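Local coordinates for putative S-adenosylmethionine-dependent methyltransferase (Bacteroides thetaiotaomicron, PDB 1WYZ), which probably transfers methyl groups from S-adenosylmethionine, as expected of an RsmI-like methyltransferase, to a substrate the structure alone does not show, at the interface of chains A and B. Sequence-based numbering; all coordinates share one arbitrary frame. Chains: chain A/B, putative S-adenosylmethionine-dependent methyltransferase.

Contact 1: the interface of chains A and B. Residues chain A 126, 129-130, 206, 208; chain B 7, 105, 115-117.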
ATOM      1  N   LEU A 126      -4.884   2.957   1.319  1.00 30.29           N
ATOM      2  CA  LEU A 126      -5.780   3.925   1.938  1.00 27.97           C
ATOM      3  C   LEU A 126      -7.224   3.480   1.686  1.00 28.53           C
ATOM      4  O   LEU A 126      -8.077   3.563   2.582  1.00 27.11           O
ATOM      5  CB  LEU A 126      -5.539   5.326   1.362  1.00 24.00           C
ATOM      6  CG  LEU A 126      -4.274   6.013   1.903  1.00 26.46           C
ATOM      7  CD1 LEU A 126      -3.925   7.255   1.079  1.00 23.03           C
ATOM      8  CD2 LEU A 126      -4.482   6.375   3.382  1.00 23.56           C
HETATM    9  N   MSE A 129      -8.273   0.490   3.693  1.00 31.23           N
HETATM   10  CA  MSE A 129      -8.509   0.987   5.036  1.00 32.40           C
HETATM   11  C   MSE A 129      -9.883   1.596   5.245  1.00 32.11           C
HETATM   12  O   MSE A 129     -10.590   1.244   6.196  1.00 31.80           O
HETATM   13  CB  MSE A 129      -7.433   2.013   5.409  1.00 32.04           C
HETATM   14  CG  MSE A 129      -6.035   1.437   5.650  1.00 34.71           C
HETATM   15 SE   MSE A 129      -4.663   2.816   5.777  1.00 50.54          SE
HETATM   16  CE  MSE A 129      -5.453   3.872   7.208  1.00 36.66           C
ATOM     17  N   ALA A 130     -10.269   2.498   4.353  1.00 30.84           N
ATOM     18  CA  ALA A 130     -11.542   3.177   4.491  1.00 31.12           C
ATOM     19  C   ALA A 130     -12.743   2.381   4.050  1.00 31.87           C
ATOM     20  O   ALA A 130     -13.877   2.789   4.324  1.00 32.20           O
ATOM     21  CB  ALA A 130     -11.508   4.506   3.747  1.00 59.10           C
ATOM     22  N   GLU A 206     -12.705  14.371  -1.430  1.00 42.29           N
ATOM     23  CA  GLU A 206     -12.770  12.951  -1.132  1.00 37.96           C
ATOM     24  C   GLU A 206     -14.146  12.361  -0.911  1.00 33.71           C
ATOM     25  O   GLU A 206     -15.015  12.966  -0.312  1.00 33.81           O
ATOM     26  CB  GLU A 206     -11.901  12.664   0.101  1.00 48.57           C
ATOM     27  CG  GLU A 206     -11.962  11.218   0.611  1.00 52.29           C
ATOM     28  CD  GLU A 206     -11.151  10.984   1.889  1.00 52.70           C
ATOM     29  OE1 GLU A 206      -9.897  10.947   1.824  1.00 50.94           O
ATOM     30  OE2 GLU A 206     -11.785  10.839   2.960  1.00 52.70           O
ATOM     31  N   ILE A 208     -15.443   8.297  -0.047  1.00 27.06           N
ATOM     32  CA  ILE A 208     -15.101   6.893   0.154  1.00 27.23           C
ATOM     33  C   ILE A 208     -16.188   6.293   1.000  1.00 30.38           C
ATOM     34  O   ILE A 208     -16.211   6.451   2.222  1.00 29.82           O
ATOM     35  CB  ILE A 208     -13.795   6.689   0.912  1.00 18.19           C
ATOM     36  CG1 ILE A 208     -12.675   7.509   0.260  1.00 17.67           C
ATOM     37  CG2 ILE A 208     -13.476   5.183   0.949  1.00 16.44           C
ATOM     38  CD1 ILE A 208     -11.396   7.614   1.085  1.00 44.18           C
TER
ATOM     39  N   LEU B   7      -8.681   7.358  10.504  1.00 31.75           N
ATOM     40  CA  LEU B   7      -7.819   6.171  10.604  1.00 29.80           C
ATOM     41  C   LEU B   7      -6.368   6.626  10.684  1.00 29.93           C
ATOM     42  O   LEU B   7      -5.764   7.000   9.680  1.00 29.73           O
ATOM     43  CB  LEU B   7      -8.015   5.276   9.383  1.00 32.71           C
ATOM     44  CG  LEU B   7      -9.233   4.347   9.336  1.00 30.79           C
ATOM     45  CD1 LEU B   7     -10.446   5.016   9.931  1.00 23.39           C
ATOM     46  CD2 LEU B   7      -9.458   3.943   7.897  1.00 28.44           C
ATOM     47  N   VAL B 105     -14.602   0.263  10.995  1.00 36.83           N
ATOM     48  CA  VAL B 105     -14.730   1.083   9.797  1.00 35.46           C
ATOM     49  C   VAL B 105     -15.956   0.572   9.035  1.00 35.97           C
ATOM     50  O   VAL B 105     -16.789   1.351   8.566  1.00 34.55           O
ATOM     51  CB  VAL B 105     -13.467   0.971   8.914  1.00 30.58           C
ATOM     52  CG1 VAL B 105     -13.624   1.797   7.649  1.00 32.15           C
ATOM     53  CG2 VAL B 105     -12.263   1.447   9.688  1.00 28.61           C
ATOM     54  N   VAL B 115     -15.675   8.272   6.795  1.00 40.62           N
ATOM     55  CA  VAL B 115     -14.428   7.631   7.186  1.00 41.66           C
ATOM     56  C   VAL B 115     -13.357   8.318   6.371  1.00 42.20           C
ATOM     57  O   VAL B 115     -13.525   8.546   5.174  1.00 44.50           O
ATOM     58  CB  VAL B 115     -14.392   6.125   6.832  1.00 39.70           C
ATOM     59  CG1 VAL B 115     -13.249   5.451   7.573  1.00 39.73           C
ATOM     60  CG2 VAL B 115     -15.721   5.471   7.159  1.00 40.57           C
ATOM     61  N   ILE B 116     -12.254   8.644   7.019  1.00 39.86           N
ATOM     62  CA  ILE B 116     -11.160   9.311   6.351  1.00 40.07           C
ATOM     63  C   ILE B 116      -9.844   8.632   6.739  1.00 39.56           C
ATOM     64  O   ILE B 116      -9.471   8.591   7.914  1.00 39.30           O
ATOM     65  CB  ILE B 116     -11.151  10.803   6.753  1.00 54.29           C
ATOM     66  CG1 ILE B 116      -9.827  11.450   6.371  1.00 53.56           C
ATOM     67  CG2 ILE B 116     -11.421  10.920   8.239  1.00 57.69           C
ATOM     68  CD1 ILE B 116      -9.646  11.708   4.877  1.00 53.09           C
ATOM     69  N   PRO B 117      -9.136   8.068   5.753  1.00 36.16           N
ATOM     70  CA  PRO B 117      -7.866   7.398   6.047  1.00 34.67           C
ATOM     71  C   PRO B 117      -6.643   8.307   5.942  1.00 33.72           C
ATOM     72  O   PRO B 117      -6.457   8.970   4.918  1.00 33.48           O
ATOM     73  CB  PRO B 117      -7.826   6.289   5.005  1.00 32.95           C
ATOM     74  CG  PRO B 117      -8.398   7.006   3.797  1.00 33.08           C
ATOM     75  CD  PRO B 117      -9.601   7.734   4.393  1.00 33.70           C
TER
HETATM   76  O   HOH W   1     -16.168   8.249   4.060  1.00 38.77           O
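B:Pro117 sets its pyrrolidine ring against helix 123-131 of chain A, touching A:Leu126 and A:Ala130, in an apolar patch between two copies of this RsmI-like methyltransferase. The proline ends strand 115-117 of chain B; its CB meets A:Leu126, and its CD meets A:Ala130 and A:Ile208. CB packs on CD2 of A:Leu126 at 3.7 Å, the two side chains crossing at about a right angle, while CD lies 3.8 Å from CB of A:Ala130. A:Ile208, on strand 207-212, approaches the ring tip to tip and places its CD1 3.8 Å from the same CD.

Further along the helix, the selenomethionine A:Met129 slides past B:Leu7 in the opposite direction. Its chain is turned about the CG-SE bond (chi3 56°), which brings the terminal CE onto CB of B:Leu7 at 3.6 Å and also sets this methyl near the proline ring. The CD2 branch of B:Leu7 returns the contact on the backbone side, resting against the carbonyl O of A:Met129. A:Ala130 follows near the C-terminal end of the helix, where CG1 of B:Val105 packs 4.0 Å from its CA and stands beside the carbonyl oxygens of both helix residues.

At the other margin, the extended side chain of A:Glu206 crosses B:Ile116 at about a right angle; its carboxylate is modelled implausibly close to the CD1 methyl, and the detail of this approach is doubtful. Polar linkage comes through a water 2.6 Å from the carbonyl O of A:Ile208, which receives the backbone N-H of B:Val115 at 2.8 Å and also lies near that residue's carbonyl O.

Contact 2: the interface of chains A and B. Residues chain A 137-139, 165, 167; chain B 139-141, 154, 161.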
ATOM      1  N   SER A 137      -5.958  -9.657   3.086  1.00 29.20           N
ATOM      2  CA  SER A 137      -5.978 -10.374   1.810  1.00 28.44           C
ATOM      3  C   SER A 137      -6.761  -9.563   0.763  1.00 28.21           C
ATOM      4  O   SER A 137      -7.994  -9.514   0.796  1.00 27.64           O
ATOM      5  CB  SER A 137      -6.594 -11.771   1.964  1.00 24.93           C
ATOM      6  OG  SER A 137      -6.589 -12.471   0.725  1.00 20.25           O
ATOM      7  N   PHE A 138      -6.035  -8.928  -0.151  1.00 32.84           N
ATOM      8  CA  PHE A 138      -6.638  -8.120  -1.206  1.00 32.95           C
ATOM      9  C   PHE A 138      -5.749  -8.210  -2.441  1.00 32.31           C
ATOM     10  O   PHE A 138      -4.586  -8.615  -2.338  1.00 32.47           O
ATOM     11  CB  PHE A 138      -6.764  -6.672  -0.743  1.00 30.02           C
ATOM     12  CG  PHE A 138      -5.450  -6.044  -0.382  1.00 32.77           C
ATOM     13  CD1 PHE A 138      -4.627  -5.505  -1.371  1.00 33.51           C
ATOM     14  CD2 PHE A 138      -5.032  -5.988   0.953  1.00 32.66           C
ATOM     15  CE1 PHE A 138      -3.403  -4.915  -1.035  1.00 35.47           C
ATOM     16  CE2 PHE A 138      -3.819  -5.404   1.290  1.00 33.60           C
ATOM     17  CZ  PHE A 138      -3.000  -4.865   0.298  1.00 36.39           C
ATOM     18  N   ALA A 139      -6.290  -7.816  -3.594  1.00 22.07           N
ATOM     19  CA  ALA A 139      -5.563  -7.882  -4.859  1.00 21.02           C
ATOM     20  C   ALA A 139      -5.864  -6.696  -5.787  1.00 21.83           C
ATOM     21  O   ALA A 139      -7.031  -6.354  -6.021  1.00 20.74           O
ATOM     22  CB  ALA A 139      -5.915  -9.182  -5.559  1.00 22.35           C
ATOM     23  N   GLU A 165     -11.695 -16.988  -1.945  1.00 39.41           N
ATOM     24  CA  GLU A 165     -10.473 -16.765  -1.166  1.00 40.52           C
ATOM     25  C   GLU A 165     -10.575 -15.692  -0.085  1.00 39.22           C
ATOM     26  O   GLU A 165      -9.563 -15.326   0.512  1.00 39.96           O
ATOM     27  CB  GLU A 165      -9.308 -16.385  -2.090  1.00 51.16           C
ATOM     28  CG  GLU A 165      -8.922 -17.415  -3.145  1.00 56.74           C
ATOM     29  CD  GLU A 165      -7.804 -16.914  -4.055  1.00 61.60           C
ATOM     30  OE1 GLU A 165      -6.706 -16.610  -3.534  1.00 65.51           O
ATOM     31  OE2 GLU A 165      -8.018 -16.819  -5.288  1.00 62.80           O
ATOM     32  N   GLN A 167     -10.889 -12.542  -0.292  1.00 37.34           N
ATOM     33  CA  GLN A 167      -9.941 -11.508  -0.665  1.00 36.78           C
ATOM     34  C   GLN A 167     -10.518 -10.299  -1.397  1.00 35.44           C
ATOM     35  O   GLN A 167     -11.150 -10.416  -2.441  1.00 35.72           O
ATOM     36  CB  GLN A 167      -8.852 -12.131  -1.519  1.00 39.30           C
ATOM     37  CG  GLN A 167      -7.745 -11.195  -1.917  1.00 38.56           C
ATOM     38  CD  GLN A 167      -6.818 -11.870  -2.885  1.00 37.93           C
ATOM     39  OE1 GLN A 167      -7.034 -11.832  -4.093  1.00 33.38           O
ATOM     40  NE2 GLN A 167      -5.790 -12.524  -2.358  1.00 39.08           N
TER
ATOM     41  N   ALA B 139      -1.251  -9.594  -5.789  1.00 36.03           N
ATOM     42  CA  ALA B 139      -2.224 -10.141  -4.853  1.00 37.50           C
ATOM     43  C   ALA B 139      -1.578 -10.634  -3.564  1.00 37.64           C
ATOM     44  O   ALA B 139      -0.610 -11.409  -3.578  1.00 37.85           O
ATOM     45  CB  ALA B 139      -3.024 -11.281  -5.532  1.00 16.58           C
ATOM     46  N   PHE B 140      -2.119 -10.164  -2.448  1.00 34.35           N
ATOM     47  CA  PHE B 140      -1.627 -10.547  -1.137  1.00 35.42           C
ATOM     48  C   PHE B 140      -2.608 -11.552  -0.547  1.00 35.56           C
ATOM     49  O   PHE B 140      -3.812 -11.336  -0.574  1.00 36.90           O
ATOM     50  CB  PHE B 140      -1.513  -9.318  -0.239  1.00 41.76           C
ATOM     51  CG  PHE B 140      -1.044  -9.632   1.146  1.00 42.80           C
ATOM     52  CD1 PHE B 140       0.148 -10.327   1.354  1.00 43.84           C
ATOM     53  CD2 PHE B 140      -1.795  -9.243   2.247  1.00 42.96           C
ATOM     54  CE1 PHE B 140       0.582 -10.635   2.645  1.00 44.98           C
ATOM     55  CE2 PHE B 140      -1.368  -9.546   3.545  1.00 44.10           C
ATOM     56  CZ  PHE B 140      -0.173 -10.245   3.743  1.00 44.63           C
ATOM     57  N   HIS B 141      -2.083 -12.638   0.005  1.00 40.11           N
ATOM     58  CA  HIS B 141      -2.915 -13.701   0.546  1.00 40.79           C
ATOM     59  C   HIS B 141      -2.803 -13.885   2.048  1.00 40.94           C
ATOM     60  O   HIS B 141      -3.362 -14.832   2.592  1.00 41.82           O
ATOM     61  CB  HIS B 141      -2.539 -15.022  -0.137  1.00 34.37           C
ATOM     62  CG  HIS B 141      -2.621 -14.975  -1.629  1.00 35.67           C
ATOM     63  ND1 HIS B 141      -3.760 -15.324  -2.326  1.00 34.56           N
ATOM     64  CD2 HIS B 141      -1.718 -14.574  -2.559  1.00 33.80           C
ATOM     65  CE1 HIS B 141      -3.555 -15.139  -3.618  1.00 34.94           C
ATOM     66  NE2 HIS B 141      -2.325 -14.685  -3.785  1.00 34.74           N
ATOM     67  N   LYS B 154      -0.643 -24.587  -2.708  1.00 43.33           N
ATOM     68  CA  LYS B 154      -1.018 -23.189  -2.861  1.00 40.56           C
ATOM     69  C   LYS B 154       0.115 -22.455  -3.542  1.00 38.10           C
ATOM     70  O   LYS B 154      -0.121 -21.639  -4.439  1.00 36.00           O
ATOM     71  CB  LYS B 154      -1.336 -22.525  -1.516  1.00 44.64           C
ATOM     72  CG  LYS B 154      -1.965 -21.148  -1.697  1.00 43.96           C
ATOM     73  CD  LYS B 154      -2.559 -20.602  -0.424  1.00 44.25           C
ATOM     74  CE  LYS B 154      -3.144 -19.225  -0.665  1.00 43.57           C
ATOM     75  NZ  LYS B 154      -4.241 -19.257  -1.677  1.00 45.17           N
ATOM     76  N   ARG B 161      -0.145 -18.587 -11.328  1.00 35.07           N
ATOM     77  CA  ARG B 161      -0.832 -17.326 -11.550  1.00 36.94           C
ATOM     78  C   ARG B 161       0.188 -16.279 -11.966  1.00 36.55           C
ATOM     79  O   ARG B 161      -0.111 -15.390 -12.775  1.00 35.06           O
ATOM     80  CB  ARG B 161      -1.575 -16.890 -10.283  1.00 50.85           C
ATOM     81  CG  ARG B 161      -2.712 -17.829  -9.907  1.00 55.18           C
ATOM     82  CD  ARG B 161      -3.596 -17.250  -8.821  1.00 61.09           C
ATOM     83  NE  ARG B 161      -4.705 -18.145  -8.493  1.00 66.13           N
ATOM     84  CZ  ARG B 161      -5.648 -17.878  -7.594  1.00 68.07           C
ATOM     85  NH1 ARG B 161      -5.629 -16.736  -6.923  1.00 69.39           N
ATOM     86  NH2 ARG B 161      -6.617 -18.754  -7.370  1.00 70.87           N
TER
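Strand 138-143 of chain A runs antiparallel to strand 138-141 of chain B, and the C-terminal end of helix 150-165 of chain A, with the loop after it, faces B:His141 and helix 150-165 of chain B. The strands are joined by the amide N of B:Phe140, which donates to the carbonyl O of A:Phe138 at 2.9 Å. At the next pairing A:Ala139 meets its own counterpart, B:Ala139, the two CB methyls 3.6 Å apart.

The carbonyl O of B:Phe140 also takes a side-chain bond. OG of A:Ser137, anti to its backbone N (chi1 -179°), reaches it at 3.3 Å in the carbonyl plane, on a lone pair. A:Gln167 braces this hydroxyl from within chain A: its NE2 donates to OG at 3.2 Å, nearly in the amide plane. NE2 also comes close to the same carbonyl, but its N-H points away from it.

Beyond the strands, A:Glu165 and B:Arg161 meet tip to tip in a salt bridge. Both terminal nitrogens of the guanidinium close on one carboxylate oxygen. NH1 of B:Arg161 reaches OE2 of A:Glu165 at 2.9 Å from the syn side. NH2 of B:Arg161 meets the same OE2 of A:Glu165 at 3.2 Å from above the carboxylate plane. The two planes are 61° apart, although OE2 sits in the plane of the guanidinium. The other oxygen, OE1, lies at the edge of the B:His141 ring, 3.4 Å from ND1, with carboxylate and ring almost coplanar. NZ of B:Lys154 stands near OE1 without touching it and may add to the positive field. An alanine in place of A:Glu165 would probably leave the B:Arg161 guanidinium without its acidic mate and free to turn. Strand pairing near the two-fold axis and a salt bridge to its side hold the two chains of the deposited dimer together, and may do so in the natural protein.

The centres of contact 1 and contact 2 lie about 21 Å apart on one two-fold symmetric interface, and they have no residue in common. In chain A, helix 123-131 of contact 1 is followed in sequence by strand 138-143 of contact 2, so one short stretch serves both. Contact 1 is chiefly apolar, whereas contact 2 relies on strand pairing and charge. Both contacts recur with the chains exchanged, and the two copies of contact 2 meet at the axis, where B:Ala139 faces its own counterpart. The combination suggests a dimer, although the deposited assembly alone does not establish it in solution.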